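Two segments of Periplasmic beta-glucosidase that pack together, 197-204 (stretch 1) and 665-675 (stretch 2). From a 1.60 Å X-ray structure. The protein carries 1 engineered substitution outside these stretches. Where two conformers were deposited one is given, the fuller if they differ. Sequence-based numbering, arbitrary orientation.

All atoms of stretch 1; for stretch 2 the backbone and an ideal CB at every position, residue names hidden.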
# COMPACT_ATOMS: atom_id res chain seq x y z
N LEU A 197 -14.58 -0.96 -6.84
CA LEU A 197 -15.16 -1.94 -7.77
C LEU A 197 -14.59 -1.77 -9.16
O LEU A 197 -14.34 -2.79 -9.83
CB LEU A 197 -16.68 -1.88 -7.71
CG LEU A 197 -17.26 -2.35 -6.36
CD1 LEU A 197 -18.77 -2.07 -6.30
CD2 LEU A 197 -16.99 -3.84 -6.14
N PRO A 198 -14.37 -0.55 -9.72
CA PRO A 198 -13.77 -0.51 -11.04
C PRO A 198 -12.40 -1.20 -11.10
O PRO A 198 -12.10 -1.85 -12.09
CB PRO A 198 -13.73 0.99 -11.34
CG PRO A 198 -14.87 1.53 -10.56
CD PRO A 198 -14.83 0.77 -9.25
N ARG A 199 -11.58 -1.03 -10.07
CA ARG A 199 -10.23 -1.68 -10.06
C ARG A 199 -10.42 -3.21 -9.98
O ARG A 199 -9.72 -3.99 -10.66
CB ARG A 199 -9.36 -1.16 -8.92
CG ARG A 199 -8.07 -1.92 -8.74
CD ARG A 199 -7.16 -1.36 -7.66
NE ARG A 199 -6.47 -0.16 -8.11
CZ ARG A 199 -5.45 0.40 -7.45
NH1 ARG A 199 -5.05 -0.07 -6.29
NH2 ARG A 199 -4.85 1.45 -7.94
N MET A 200 -11.32 -3.63 -9.13
CA MET A 200 -11.60 -5.07 -8.95
C MET A 200 -12.00 -5.68 -10.30
O MET A 200 -11.43 -6.70 -10.75
CB MET A 200 -12.70 -5.23 -7.88
CG MET A 200 -12.75 -6.55 -7.30
SD MET A 200 -14.19 -6.66 -6.18
CE MET A 200 -13.83 -5.51 -4.88
N PHE A 201 -12.97 -5.06 -10.98
CA PHE A 201 -13.51 -5.62 -12.23
C PHE A 201 -12.51 -5.54 -13.38
O PHE A 201 -12.42 -6.49 -14.18
CB PHE A 201 -14.85 -4.97 -12.57
CG PHE A 201 -15.99 -5.63 -11.84
CD1 PHE A 201 -16.23 -5.39 -10.52
CD2 PHE A 201 -16.64 -6.70 -12.42
CE1 PHE A 201 -17.25 -6.04 -9.84
CE2 PHE A 201 -17.61 -7.42 -11.73
CZ PHE A 201 -17.94 -7.05 -10.45
N GLN A 202 -11.81 -4.42 -13.51
CA GLN A 202 -10.90 -4.22 -14.65
C GLN A 202 -9.63 -5.04 -14.48
O GLN A 202 -9.15 -5.63 -15.47
CB GLN A 202 -10.55 -2.74 -14.78
CG GLN A 202 -9.80 -2.44 -16.06
CD GLN A 202 -10.68 -2.53 -17.29
OE1 GLN A 202 -11.89 -2.45 -17.23
NE2 GLN A 202 -10.05 -2.57 -18.44
N ASP A 203 -9.07 -5.07 -13.27
CA ASP A 203 -7.68 -5.55 -13.11
C ASP A 203 -7.58 -6.88 -12.35
O ASP A 203 -6.66 -7.65 -12.66
CB ASP A 203 -6.85 -4.51 -12.36
CG ASP A 203 -6.70 -3.19 -13.11
OD1 ASP A 203 -6.76 -3.21 -14.37
OD2 ASP A 203 -6.49 -2.20 -12.42
N TYR A 204 -8.40 -7.13 -11.34
CA TYR A 204 -8.13 -8.25 -10.40
C TYR A 204 -9.02 -9.45 -10.68
O TYR A 204 -8.53 -10.56 -10.52
CB TYR A 204 -8.28 -7.78 -8.96
CG TYR A 204 -7.07 -7.09 -8.42
CD1 TYR A 204 -6.82 -5.74 -8.64
CD2 TYR A 204 -6.11 -7.81 -7.73
CE1 TYR A 204 -5.68 -5.14 -8.14
CE2 TYR A 204 -4.97 -7.22 -7.22
CZ TYR A 204 -4.74 -5.87 -7.45
OH TYR A 204 -3.59 -5.32 -6.97
N UNK A 665 -13.61 8.53 -19.40
CA UNK A 665 -14.50 8.93 -18.28
C UNK A 665 -13.92 8.51 -16.92
O UNK A 665 -14.48 8.94 -15.90
CB UNK A 665 -15.89 8.31 -18.46
N UNK A 666 -12.92 7.63 -16.93
CA UNK A 666 -12.04 7.34 -15.77
C UNK A 666 -10.61 7.64 -16.25
O UNK A 666 -10.30 7.42 -17.42
CB UNK A 666 -12.18 5.90 -15.28
N UNK A 667 -9.69 7.94 -15.32
CA UNK A 667 -8.25 8.01 -15.62
C UNK A 667 -7.74 6.59 -15.92
O UNK A 667 -7.90 5.71 -15.06
CB UNK A 667 -7.47 8.63 -14.46
N UNK A 668 -7.27 6.35 -17.14
CA UNK A 668 -6.85 4.99 -17.56
C UNK A 668 -5.33 4.91 -17.51
O UNK A 668 -4.61 5.89 -17.58
CB UNK A 668 -7.36 4.66 -18.96
N UNK A 669 -4.81 3.69 -17.40
CA UNK A 669 -3.38 3.50 -17.28
C UNK A 669 -2.57 4.08 -18.42
O UNK A 669 -3.01 4.21 -19.56
CB UNK A 669 -3.08 2.00 -17.16
N UNK A 670 -1.33 4.40 -18.12
CA UNK A 670 -0.42 4.97 -19.14
C UNK A 670 -0.15 3.94 -20.25
O UNK A 670 0.03 4.38 -21.41
CB UNK A 670 0.90 5.41 -18.50
N UNK A 671 -0.20 2.65 -19.92
CA UNK A 671 -0.09 1.55 -20.89
C UNK A 671 -0.82 0.35 -20.31
O UNK A 671 -0.77 0.15 -19.07
CB UNK A 671 1.37 1.21 -21.20
N UNK A 672 -1.37 -0.50 -21.18
CA UNK A 672 -1.97 -1.76 -20.75
C UNK A 672 -1.58 -2.83 -21.79
O UNK A 672 -1.79 -2.58 -22.98
CB UNK A 672 -3.49 -1.64 -20.61
N UNK A 673 -0.98 -3.93 -21.38
CA UNK A 673 -0.63 -5.00 -22.36
C UNK A 673 -1.90 -5.49 -23.07
O UNK A 673 -2.88 -5.83 -22.38
CB UNK A 673 0.07 -6.17 -21.67
N UNK A 674 -1.83 -5.59 -24.39
CA UNK A 674 -2.96 -6.10 -25.18
C UNK A 674 -2.49 -7.09 -26.24
O UNK A 674 -3.32 -7.58 -26.97
CB UNK A 674 -3.71 -4.95 -25.84
N UNK A 675 -1.22 -7.46 -26.28
CA UNK A 675 -0.80 -8.56 -27.14
C UNK A 675 0.68 -8.79 -27.01
O UNK A 675 1.39 -7.90 -26.48
CB UNK A 675 -1.17 -8.29 -28.60

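Position 665 lies beyond reach of stretch 1, so the helix constrains nothing there; the residue is Ser665. At 666 the backbone is extended and CA-to-CB points toward the helix, where the ring of Pro198 offers an apolar surface. Its CA is 9.3 Å from Pro198 CA, and the ideal CB stops short of the ring, so a side chain of some length is needed; leucine, isoleucine or methionine would suit. Leu666, with chi1 m and chi2 t, brings CD1 to 4.1 Å from Pro198 CB, an apolar contact.

Position 667 is out of reach; it is Ser667. At 668 CA-to-CB runs sideways, and its CA is 10.5 Å from Gln202 CA. Only a long side chain could approach the Gln202 amide, and a polar end would be the natural choice: lysine, arginine, glutamine or glutamate. Arg668 curls round so that its NH2 and Gln202 NE2 are two donors 4.1 Å apart, a contact but no hydrogen bond; its main partner proves to lie at 672.

Position 669 has a phi of -58°, which proline tolerates, though many residues would; Pro669 barely touches the helix. Positions 670 and 671 are remote from stretch 1 and are Val670 and Lys671.

At 672 the strand begins and CA-to-CB points toward the helix. Stretch 1 presents the Gln202 NE2 donor and the Asp203 carboxylate. The donor favours an acceptor, while Asp203 alone would favour a basic or neutral polar group, so glutamine, glutamate or lysine are all plausible. The residue is Glu672. Its OE2 stands 4.3 Å from Asp203 OD1, a close approach of like charges eased by two things. Arg668 NH2 forms a salt bridge with Glu672 OE1 at 2.7 Å, and a water lies within hydrogen-bonding distance of both Asp203 OD1 (2.6 Å) and Glu672 OE2 (2.9 Å). A second water accepts from Gln202 NE2 (2.6 Å) and donates to Glu672 OE2 (2.4 Å), linking helix to strand where no direct hydrogen bond forms.

Position 673 is out of reach and holds Leu673. At 674 CA-to-CB is sideways and Gln202 is distant; lysine or, better, arginine is long enough to approach. Arg674 brings NH2 to 4.1 Å from Gln202 NE2, which lies at the edge of the guanidinium. The same NH2 donates to the second water at 2.7 Å, while NH1 donates to Leu673 O at 3.0 Å, steadying the chain. Position 675 makes no contact; its phi of -180° comes most easily to glycine, and it is Gly675.

Stretch 2, residues 665-675: SLSRPVKELRG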
# COMPACT_ATOMS: atom_id res chain seq x y z
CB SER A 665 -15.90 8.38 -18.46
OG SER A 665 -15.90 6.96 -18.51
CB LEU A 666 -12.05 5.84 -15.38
CG LEU A 666 -13.20 5.25 -14.60
CD1 LEU A 666 -12.81 3.93 -14.01
CD2 LEU A 666 -13.67 6.15 -13.49
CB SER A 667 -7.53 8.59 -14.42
OG SER A 667 -6.17 8.81 -14.75
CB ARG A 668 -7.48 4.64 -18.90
CG ARG A 668 -9.00 4.58 -18.77
CD ARG A 668 -9.71 3.78 -19.81
NE ARG A 668 -9.19 2.42 -19.88
CZ ARG A 668 -9.22 1.66 -20.95
NH1 ARG A 668 -9.73 2.06 -22.12
NH2 ARG A 668 -8.74 0.42 -20.86
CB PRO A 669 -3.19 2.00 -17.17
CG PRO A 669 -4.52 1.50 -16.68
CD PRO A 669 -5.55 2.41 -17.30
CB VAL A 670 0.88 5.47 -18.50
CG1 VAL A 670 0.59 6.61 -17.54
CG2 VAL A 670 1.64 4.34 -17.83
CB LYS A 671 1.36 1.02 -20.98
CG LYS A 671 2.26 1.95 -21.71
CD LYS A 671 3.54 1.32 -22.06
CE LYS A 671 4.31 2.22 -22.98
NZ LYS A 671 4.54 3.55 -22.39
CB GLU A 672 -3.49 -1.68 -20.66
CG GLU A 672 -3.99 -0.76 -19.56
CD GLU A 672 -5.49 -0.88 -19.29
OE1 GLU A 672 -6.24 -0.39 -20.17
OE2 GLU A 672 -5.93 -1.44 -18.22
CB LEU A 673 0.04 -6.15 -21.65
CG LEU A 673 0.61 -7.23 -22.54
CD1 LEU A 673 1.84 -6.75 -23.28
CD2 LEU A 673 0.97 -8.42 -21.69
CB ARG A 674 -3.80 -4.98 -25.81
CG ARG A 674 -4.66 -4.22 -24.83
CD ARG A 674 -5.70 -5.11 -24.26
NE ARG A 674 -6.62 -4.41 -23.39
CZ ARG A 674 -6.56 -4.37 -22.09
NH1 ARG A 674 -5.55 -4.94 -21.45
NH2 ARG A 674 -7.56 -3.78 -21.44
O HOH W 1 -7.57 -3.10 -18.78
O HOH W 2 -6.44 -0.87 -15.46
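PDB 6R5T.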